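Local structure of fructosyl amine: oxygen oxidoreductase (Aspergillus fumigatus, 3DJE) at residues 57-60 and 66-69; 69-74 and 112-117; 341-346 and 409-414. The protein oxidatively deglycates fructosyl amino acids (Amadori products) with bound FAD and molecular oxygen, as a member of the MSOX/MTOX family of flavoenzymes. All coordinates share one frame; numbering follows the deposited sequence.

Overall arrangement
Interactions 1 and 3 reach the pocket of the ligand FSA, a carboxymethyl thioether of fructose; interaction 2 lies at the surface beside interaction 1. Interactions 1 and 2 have centres about 4 Å apart and share helix 64-83, with Val69 common to both. Interaction 1 ties the loop after strand 53-55 to this helix; interaction 2 joins the next turn to the end of helix 103-113. Interaction 3 comes later in the chain, its centre about 13 Å from interaction 1 and 16 Å from interaction 2. It pairs two loops, one following strand 331-339. Asn70 and Glu344 link interactions 2 and 3. Loops far apart in the chain thus meet at one pocket, 57-60 at the ligand carboxylate and interaction 3 at the sugar.

Interaction 1 (57-60 and 66-69); sequences SGQY and EIEV. With FSA (1-S-(carboxymethyl)-1-thio-beta-D-fructopyranose), chain D.
Gln59 lays its side-chain amide against Ile67 on the first turn of helix 64-83. The amide nitrogen does most of the touching: Gln59 NE2 is 3.5 Å from Ile67 CA and 3.7 Å from Ile67 CG1. The oxygen end of the amide sits by the other branch, with Gln59 OE1 3.8 Å from Ile67 CG2. The side chains cross at about a right angle, and both branches of Ile67 meet the amide. This is van der Waals packing. Gln59 OE1 and Ile67 O are 3.5 Å apart, but both are acceptors.

A bend in the Gln59 chain at chi2 (-70°) turns the amide onto the helix. Gln59 is buried, and its backbone is hydrogen-bonded to that of Arg112 at the end of helix 103-113. Its side chain also touches Asn70 and Glu71, further along helix 64-83, and Arg114, which packs on Ile67 as well.

Tyr60 follows directly and turns the other way. Its ring leads away from the helix into the ligand pocket, where Tyr60 OH is 3.2 Å from FSA OAB, a carboxylate oxygen of the bound ligand. The Tyr60 side chain also touches Arg343 and Arg365, and Tyr60 O accepts a hydrogen bond from Arg108 NH1. One short loop thus packs on a helix through Gln59 and lines the pocket through Tyr60. Here the loop between strand 53-55 and helix 64-83 forms part of the site of the bound fructosyl ligand in this FAD-dependent amine oxidase.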
loop_
_atom_site.group_PDB
_atom_site.type_symbol
_atom_site.label_atom_id
_atom_site.label_comp_id
_atom_site.label_asym_id
_atom_site.label_seq_id
_atom_site.Cartn_x
_atom_site.Cartn_y
_atom_site.Cartn_z
ATOM N N SER A 57 -2.316 -12.361 6.535
ATOM C CA SER A 57 -3.644 -12.162 7.131
ATOM C C SER A 57 -3.658 -11.371 8.454
ATOM O O SER A 57 -4.648 -11.421 9.190
ATOM C CB SER A 57 -4.319 -13.523 7.334
ATOM O OG SER A 57 -3.501 -14.358 8.133
ATOM N N GLY A 58 -2.593 -10.621 8.732
ATOM C CA GLY A 58 -2.489 -9.822 9.966
ATOM C C GLY A 58 -3.654 -8.883 10.249
ATOM O O GLY A 58 -4.254 -8.332 9.322
ATOM N N GLN A 59 -3.977 -8.719 11.530
ATOM C CA GLN A 59 -5.059 -7.826 11.966
ATOM C C GLN A 59 -4.523 -6.490 12.453
ATOM O O GLN A 59 -3.352 -6.384 12.790
ATOM C CB GLN A 59 -5.890 -8.483 13.076
ATOM C CG GLN A 59 -6.756 -9.652 12.575
ATOM C CD GLN A 59 -7.929 -9.213 11.693
ATOM O OE1 GLN A 59 -8.440 -9.991 10.881
ATOM N NE2 GLN A 59 -8.368 -7.987 11.857
ATOM N N TYR A 60 -5.386 -5.475 12.484
ATOM C CA TYR A 60 -4.963 -4.125 12.878
ATOM C C TYR A 60 -5.786 -3.577 14.028
ATOM O O TYR A 60 -5.545 -2.472 14.512
ATOM C CB TYR A 60 -4.968 -3.185 11.658
ATOM C CG TYR A 60 -3.845 -3.546 10.729
ATOM C CD1 TYR A 60 -2.582 -2.976 10.889
ATOM C CD2 TYR A 60 -4.011 -4.524 9.744
ATOM C CE1 TYR A 60 -1.527 -3.328 10.064
ATOM C CE2 TYR A 60 -2.951 -4.887 8.913
ATOM C CZ TYR A 60 -1.722 -4.284 9.080
ATOM O OH TYR A 60 -0.670 -4.635 8.272
ATOM N N GLU A 66 -14.515 -5.467 13.852
ATOM C CA GLU A 66 -13.519 -5.029 12.869
ATOM C C GLU A 66 -12.708 -6.219 12.382
ATOM O O GLU A 66 -12.381 -6.308 11.193
ATOM C CB GLU A 66 -12.585 -3.973 13.464
ATOM C CG GLU A 66 -13.267 -2.649 13.802
ATOM C CD GLU A 66 -12.253 -1.580 14.181
ATOM O OE1 GLU A 66 -11.629 -0.977 13.274
ATOM O OE2 GLU A 66 -12.065 -1.342 15.385
ATOM N N ILE A 67 -12.385 -7.133 13.300
ATOM C CA ILE A 67 -11.649 -8.351 12.941
ATOM C C ILE A 67 -12.443 -9.182 11.934
ATOM O O ILE A 67 -11.904 -9.627 10.912
ATOM C CB ILE A 67 -11.256 -9.192 14.203
ATOM C CG1 ILE A 67 -10.211 -8.439 15.049
ATOM C CG2 ILE A 67 -10.758 -10.588 13.790
ATOM C CD1 ILE A 67 -9.985 -9.031 16.450
ATOM N N GLU A 68 -13.735 -9.361 12.206
ATOM C CA GLU A 68 -14.611 -10.155 11.333
ATOM C C GLU A 68 -14.660 -9.610 9.906
ATOM O O GLU A 68 -14.501 -10.364 8.939
ATOM C CB GLU A 68 -16.010 -10.274 11.945
ATOM C CG GLU A 68 -15.983 -11.055 13.258
ATOM C CD GLU A 68 -17.353 -11.317 13.868
ATOM O OE1 GLU A 68 -18.369 -10.735 13.410
ATOM O OE2 GLU A 68 -17.403 -12.131 14.825
ATOM N N VAL A 69 -14.848 -8.298 9.773
ATOM C CA VAL A 69 -14.897 -7.682 8.451
ATOM C C VAL A 69 -13.542 -7.818 7.756
ATOM O O VAL A 69 -13.474 -8.190 6.589
ATOM C CB VAL A 69 -15.347 -6.207 8.521
ATOM C CG1 VAL A 69 -15.089 -5.497 7.184
ATOM C CG2 VAL A 69 -16.831 -6.126 8.910
HETATM O OAB FSA D . 0.223 -4.963 5.248
HETATM C CAL FSA D . 1.311 -5.526 5.499
HETATM O OAA FSA D . 1.375 -6.739 5.825
HETATM C CAH FSA D . 2.615 -4.755 5.446
HETATM S SAK FSA D . 2.370 -3.033 5.153
HETATM C C1 FSA D . 4.083 -2.595 5.267
HETATM C C2 FSA D . 4.250 -1.103 5.586
HETATM O O2 FSA D . 5.573 -0.675 5.221
HETATM C C3 FSA D . 4.025 -0.826 7.076
HETATM O O3 FSA D . 5.051 -1.459 7.856
HETATM C C4 FSA D . 3.941 0.674 7.377
HETATM O O4 FSA D . 3.540 0.869 8.743
HETATM C C5 FSA D . 2.928 1.381 6.470
HETATM O O5 FSA D . 1.589 1.005 6.804
HETATM C C6 FSA D . 3.231 1.049 5.017
HETATM O O6 FSA D . 3.244 -0.379 4.842
#

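Interaction 2 (69-74 and 112-117); sequences VNEILA and RVRPGE
Glu71 and Arg114 are brought together by an extended chain on one side and a bent one on the other. Glu71 runs straight beyond CG (chi2 179°) and carries its carboxylate out from helix 64-83. Arg114 folds at chi3 (-66°), which turns its guanidinium so that the NH1 and NH2 end faces the carboxylate. The two planes are 56° apart. One oxygen takes both bonds: Glu71 OE2 lies 2.9 Å from Arg114 NH2 and 3.2 Å from Arg114 NH1. The NH2 bond is the straighter. It reaches OE2 on the anti side, close to the carboxylate plane, while NH1 comes from above that plane. The oxygen itself stays near the guanidinium plane, at the edge.

Arg114 is the residue at which the chain leaves helix 103-113, with positive phi, and the salt bridge therefore joins this helix end to helix 64-83. A second acid makes it a three-residue network. Glu117 OE1 is 2.8 Å from Arg114 NH1 but lies well out of the guanidinium plane, so this is an ion pair without an N-H aimed at the oxygen. Arg114 NH1 is shared by the two acids and probably offsets their like charges; Glu71 OE2 and Glu117 OE1 stay 4.8 Å apart. Neighbouring Val113 and Pro115 pack on Tyr149 of strand 147-151.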
loop_
_atom_site.group_PDB
_atom_site.type_symbol
_atom_site.label_atom_id
_atom_site.label_comp_id
_atom_site.label_asym_id
_atom_site.label_seq_id
_atom_site.Cartn_x
_atom_site.Cartn_y
_atom_site.Cartn_z
ATOM N N VAL A 69 -14.848 -8.298 9.773
ATOM C CA VAL A 69 -14.897 -7.682 8.451
ATOM C C VAL A 69 -13.542 -7.818 7.756
ATOM O O VAL A 69 -13.474 -8.190 6.589
ATOM C CB VAL A 69 -15.347 -6.207 8.521
ATOM C CG1 VAL A 69 -15.089 -5.497 7.184
ATOM C CG2 VAL A 69 -16.831 -6.126 8.910
ATOM N N ASN A 70 -12.459 -7.536 8.476
ATOM C CA ASN A 70 -11.131 -7.624 7.864
ATOM C C ASN A 70 -10.775 -9.044 7.433
ATOM O O ASN A 70 -10.108 -9.243 6.411
ATOM C CB ASN A 70 -10.081 -6.976 8.758
ATOM C CG ASN A 70 -10.054 -5.468 8.579
ATOM O OD1 ASN A 70 -9.385 -4.958 7.674
ATOM N ND2 ASN A 70 -10.826 -4.753 9.393
ATOM N N GLU A 71 -11.262 -10.032 8.178
ATOM C CA GLU A 71 -11.083 -11.440 7.795
ATOM C C GLU A 71 -11.777 -11.776 6.476
ATOM O O GLU A 71 -11.216 -12.506 5.639
ATOM C CB GLU A 71 -11.594 -12.364 8.902
ATOM C CG GLU A 71 -10.637 -12.470 10.080
ATOM C CD GLU A 71 -11.153 -13.374 11.193
ATOM O OE1 GLU A 71 -12.391 -13.513 11.355
ATOM O OE2 GLU A 71 -10.309 -13.936 11.912
ATOM N N ILE A 72 -12.989 -11.256 6.303
ATOM C CA ILE A 72 -13.770 -11.457 5.088
ATOM C C ILE A 72 -13.009 -10.887 3.889
ATOM O O ILE A 72 -12.843 -11.566 2.876
ATOM C CB ILE A 72 -15.167 -10.816 5.197
ATOM C CG1 ILE A 72 -16.003 -11.572 6.233
ATOM C CG2 ILE A 72 -15.886 -10.796 3.832
ATOM C CD1 ILE A 72 -17.346 -10.905 6.552
ATOM N N LEU A 73 -12.511 -9.660 4.040
ATOM C CA LEU A 73 -11.831 -8.991 2.926
ATOM C C LEU A 73 -10.478 -9.638 2.639
ATOM O O LEU A 73 -10.074 -9.757 1.475
ATOM C CB LEU A 73 -11.673 -7.490 3.199
ATOM C CG LEU A 73 -12.982 -6.705 3.355
ATOM C CD1 LEU A 73 -12.688 -5.214 3.501
ATOM C CD2 LEU A 73 -13.960 -6.955 2.194
ATOM N N ALA A 74 -9.782 -10.064 3.693
ATOM C CA ALA A 74 -8.486 -10.732 3.525
ATOM C C ALA A 74 -8.646 -12.094 2.859
ATOM O O ALA A 74 -7.835 -12.454 2.011
ATOM C CB ALA A 74 -7.763 -10.876 4.848
ATOM N N ARG A 112 -1.678 -8.021 16.120
ATOM C CA ARG A 112 -1.453 -8.226 14.693
ATOM C C ARG A 112 -1.435 -9.703 14.301
ATOM O O ARG A 112 -2.089 -10.108 13.325
ATOM C CB ARG A 112 -0.173 -7.512 14.264
ATOM C CG ARG A 112 -0.338 -5.980 14.354
ATOM C CD ARG A 112 0.774 -5.165 13.678
ATOM N NE ARG A 112 0.976 -5.516 12.268
ATOM C CZ ARG A 112 1.836 -4.895 11.463
ATOM N NH1 ARG A 112 2.559 -3.882 11.925
ATOM N NH2 ARG A 112 1.982 -5.288 10.203
ATOM N N VAL A 113 -0.725 -10.504 15.092
ATOM C CA VAL A 113 -0.451 -11.899 14.765
ATOM C C VAL A 113 -1.489 -12.882 15.336
ATOM O O VAL A 113 -1.730 -13.943 14.746
ATOM C CB VAL A 113 0.997 -12.281 15.232
ATOM C CG1 VAL A 113 1.289 -13.783 15.035
ATOM C CG2 VAL A 113 2.023 -11.459 14.480
ATOM N N ARG A 114 -2.107 -12.526 16.467
ATOM C CA ARG A 114 -3.063 -13.412 17.167
ATOM C C ARG A 114 -2.511 -14.838 17.300
ATOM O O ARG A 114 -3.097 -15.793 16.769
ATOM C CB ARG A 114 -4.433 -13.420 16.478
ATOM C CG ARG A 114 -5.104 -12.059 16.457
ATOM C CD ARG A 114 -6.521 -12.171 15.950
ATOM N NE ARG A 114 -6.555 -12.580 14.552
ATOM C CZ ARG A 114 -7.635 -13.066 13.945
ATOM N NH1 ARG A 114 -8.767 -13.221 14.620
ATOM N NH2 ARG A 114 -7.574 -13.411 12.670
ATOM N N PRO A 115 -1.367 -14.983 18.001
ATOM C CA PRO A 115 -0.664 -16.269 18.004
ATOM C C PRO A 115 -1.462 -17.406 18.640
ATOM O O PRO A 115 -1.254 -18.582 18.296
ATOM C CB PRO A 115 0.607 -15.974 18.814
ATOM C CG PRO A 115 0.256 -14.799 19.669
ATOM C CD PRO A 115 -0.673 -13.974 18.826
ATOM N N GLY A 116 -2.380 -17.063 19.543
ATOM C CA GLY A 116 -3.202 -18.075 20.216
ATOM C C GLY A 116 -4.211 -18.746 19.300
ATOM O O GLY A 116 -4.816 -19.771 19.655
ATOM N N GLU A 117 -4.401 -18.171 18.119
ATOM C CA GLU A 117 -5.379 -18.681 17.180
ATOM C C GLU A 117 -4.737 -19.565 16.117
ATOM O O GLU A 117 -5.446 -20.209 15.337
ATOM C CB GLU A 117 -6.159 -17.531 16.545
ATOM C CG GLU A 117 -6.893 -16.670 17.571
ATOM C CD GLU A 117 -8.043 -15.884 16.971
ATOM O OE1 GLU A 117 -8.097 -15.754 15.728
ATOM O OE2 GLU A 117 -8.902 -15.397 17.744
#

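Interaction 3 (341-346 and 409-414); sequences ANREFL and LGRFGG. With FSA (1-S-(carboxymethyl)-1-thio-beta-D-fructopyranose), chain D.
FSA O5, a sugar hydroxyl of the bound ligand, takes two hydrogen bonds from Arg411, whose guanidinium is stacked on that of Arg343. Arg411 NH2 gives the stronger bond, at 3.0 Å to FSA O5; the one from NE is weak. Arg411 NE also donates to FSA O4 at 2.9 Å, and O4 lies near the guanidinium plane at its edge.

The stacked groups lie 3.5 Å apart between centres, with planes 22° apart and offset, so that Arg411 NH2 sits over the Arg343 face toward its rim. Their charge is probably balanced in part by Asp339, which forms a salt bridge with Arg411 NH1 and a long, weak ion pair with Arg343 NE. Ser363 O accepts a hydrogen bond from Arg343 NH2. At the edge of Arg343, NH1 makes a weak but nearly straight bond (165°) to Leu409 O, 3.4 Å away. A water 3.0 Å from Arg343 NH1 accepts from it and reaches Gly410 O weakly. The bend of Arg343 at chi3 (68°) turns its guanidinium onto Arg411; the extended chain before it sets Arg343 CD 3.8 Å from Leu409 CB.

Both arginines line the fructosyl pocket. Leu409 and Arg411 touch strand 232-242, Arg343 touches Arg108 of helix 103-113, and Phe345 packs on Leu73 of helix 64-83.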
loop_
_atom_site.group_PDB
_atom_site.type_symbol
_atom_site.label_atom_id
_atom_site.label_comp_id
_atom_site.label_asym_id
_atom_site.label_seq_id
_atom_site.Cartn_x
_atom_site.Cartn_y
_atom_site.Cartn_z
ATOM N N ALA A 341 -8.814 7.544 10.137
ATOM C CA ALA A 341 -8.590 7.745 11.576
ATOM C C ALA A 341 -8.410 6.452 12.370
ATOM O O ALA A 341 -7.842 6.469 13.464
ATOM C CB ALA A 341 -9.725 8.595 12.188
ATOM N N ASN A 342 -8.896 5.343 11.814
ATOM C CA ASN A 342 -8.779 4.020 12.445
ATOM C C ASN A 342 -8.178 2.963 11.507
ATOM O O ASN A 342 -8.239 1.763 11.782
ATOM C CB ASN A 342 -10.149 3.563 12.955
ATOM C CG ASN A 342 -11.143 3.340 11.836
ATOM O OD1 ASN A 342 -10.873 3.652 10.666
ATOM N ND2 ASN A 342 -12.311 2.808 12.185
ATOM N N ARG A 343 -7.626 3.438 10.387
ATOM C CA ARG A 343 -6.999 2.588 9.360
ATOM C C ARG A 343 -7.935 1.532 8.755
ATOM O O ARG A 343 -7.493 0.504 8.239
ATOM C CB ARG A 343 -5.674 2.001 9.846
ATOM C CG ARG A 343 -4.613 3.070 10.014
ATOM C CD ARG A 343 -3.301 2.445 10.436
ATOM N NE ARG A 343 -2.732 1.631 9.366
ATOM C CZ ARG A 343 -1.693 0.818 9.519
ATOM N NH1 ARG A 343 -1.104 0.713 10.711
ATOM N NH2 ARG A 343 -1.246 0.127 8.483
ATOM N N GLU A 344 -9.224 1.829 8.784
ATOM C CA GLU A 344 -10.199 1.077 7.992
ATOM C C GLU A 344 -10.437 1.760 6.648
ATOM O O GLU A 344 -10.287 2.977 6.524
ATOM C CB GLU A 344 -11.526 0.922 8.734
ATOM C CG GLU A 344 -11.442 0.267 10.111
ATOM C CD GLU A 344 -10.902 -1.180 10.122
ATOM O OE1 GLU A 344 -10.750 -1.833 9.056
ATOM O OE2 GLU A 344 -10.626 -1.676 11.239
ATOM N N PHE A 345 -10.822 0.978 5.643
ATOM C CA PHE A 345 -10.906 1.499 4.279
ATOM C C PHE A 345 -12.088 2.448 4.104
ATOM O O PHE A 345 -13.032 2.447 4.917
ATOM C CB PHE A 345 -11.008 0.353 3.265
ATOM C CG PHE A 345 -9.918 -0.671 3.395
ATOM C CD1 PHE A 345 -8.616 -0.293 3.763
ATOM C CD2 PHE A 345 -10.180 -2.005 3.109
ATOM C CE1 PHE A 345 -7.578 -1.237 3.883
ATOM C CE2 PHE A 345 -9.157 -2.969 3.218
ATOM C CZ PHE A 345 -7.854 -2.584 3.599
ATOM N N LEU A 346 -12.030 3.269 3.051
ATOM C CA LEU A 346 -13.100 4.206 2.729
ATOM C C LEU A 346 -13.584 3.880 1.314
ATOM O O LEU A 346 -13.006 4.325 0.311
ATOM C CB LEU A 346 -12.611 5.663 2.836
ATOM C CG LEU A 346 -13.620 6.756 2.482
ATOM C CD1 LEU A 346 -15.014 6.529 3.104
ATOM C CD2 LEU A 346 -13.018 8.087 2.907
ATOM N N LEU A 409 -1.197 5.674 15.103
ATOM C CA LEU A 409 -2.107 4.657 14.525
ATOM C C LEU A 409 -1.576 3.223 14.591
ATOM O O LEU A 409 -1.667 2.468 13.614
ATOM C CB LEU A 409 -2.478 5.020 13.079
ATOM C CG LEU A 409 -3.307 6.297 12.931
ATOM C CD1 LEU A 409 -3.426 6.707 11.466
ATOM C CD2 LEU A 409 -4.663 6.149 13.554
ATOM N N GLY A 410 -1.026 2.863 15.747
ATOM C CA GLY A 410 -0.551 1.507 15.990
ATOM C C GLY A 410 0.777 1.162 15.347
ATOM O O GLY A 410 1.200 0.003 15.391
ATOM N N ARG A 411 1.445 2.157 14.766
ATOM C CA ARG A 411 2.775 1.956 14.191
ATOM C C ARG A 411 3.874 2.347 15.173
ATOM O O ARG A 411 3.674 3.212 16.035
ATOM C CB ARG A 411 2.945 2.753 12.895
ATOM C CG ARG A 411 1.942 2.403 11.799
ATOM C CD ARG A 411 2.285 3.199 10.552
ATOM N NE ARG A 411 1.476 2.833 9.384
ATOM C CZ ARG A 411 0.419 3.515 8.946
ATOM N NH1 ARG A 411 -0.005 4.607 9.589
ATOM N NH2 ARG A 411 -0.229 3.113 7.848
ATOM N N PHE A 412 5.028 1.714 15.005
ATOM C CA PHE A 412 6.194 1.920 15.858
ATOM C C PHE A 412 7.454 2.111 15.019
ATOM O O PHE A 412 7.410 2.029 13.783
ATOM C CB PHE A 412 6.365 0.730 16.810
ATOM C CG PHE A 412 5.260 0.616 17.809
ATOM C CD1 PHE A 412 5.300 1.361 18.986
ATOM C CD2 PHE A 412 4.153 -0.193 17.558
ATOM C CE1 PHE A 412 4.262 1.279 19.919
ATOM C CE2 PHE A 412 3.111 -0.279 18.481
ATOM C CZ PHE A 412 3.167 0.456 19.662
ATOM N N GLY A 413 8.578 2.368 15.686
ATOM C CA GLY A 413 9.864 2.471 15.001
ATOM C C GLY A 413 10.414 3.887 14.921
ATOM O O GLY A 413 9.662 4.867 14.998
ATOM N N GLY A 414 11.733 3.993 14.752
ATOM C CA GLY A 414 12.379 5.302 14.655
ATOM C C GLY A 414 12.048 6.122 15.892
ATOM O O GLY A 414 12.116 5.601 17.007
HETATM O OAB FSA D . 0.223 -4.963 5.248
HETATM C CAL FSA D . 1.311 -5.526 5.499
HETATM O OAA FSA D . 1.375 -6.739 5.825
HETATM C CAH FSA D . 2.615 -4.755 5.446
HETATM S SAK FSA D . 2.370 -3.033 5.153
HETATM C C1 FSA D . 4.083 -2.595 5.267
HETATM C C2 FSA D . 4.250 -1.103 5.586
HETATM O O2 FSA D . 5.573 -0.675 5.221
HETATM C C3 FSA D . 4.025 -0.826 7.076
HETATM O O3 FSA D . 5.051 -1.459 7.856
HETATM C C4 FSA D . 3.941 0.674 7.377
HETATM O O4 FSA D . 3.540 0.869 8.743
HETATM C C5 FSA D . 2.928 1.381 6.470
HETATM O O5 FSA D . 1.589 1.005 6.804
HETATM C C6 FSA D . 3.231 1.049 5.017
HETATM O O6 FSA D . 3.244 -0.379 4.842
HETATM O O HOH W 1 0.690 -1.183 12.143
#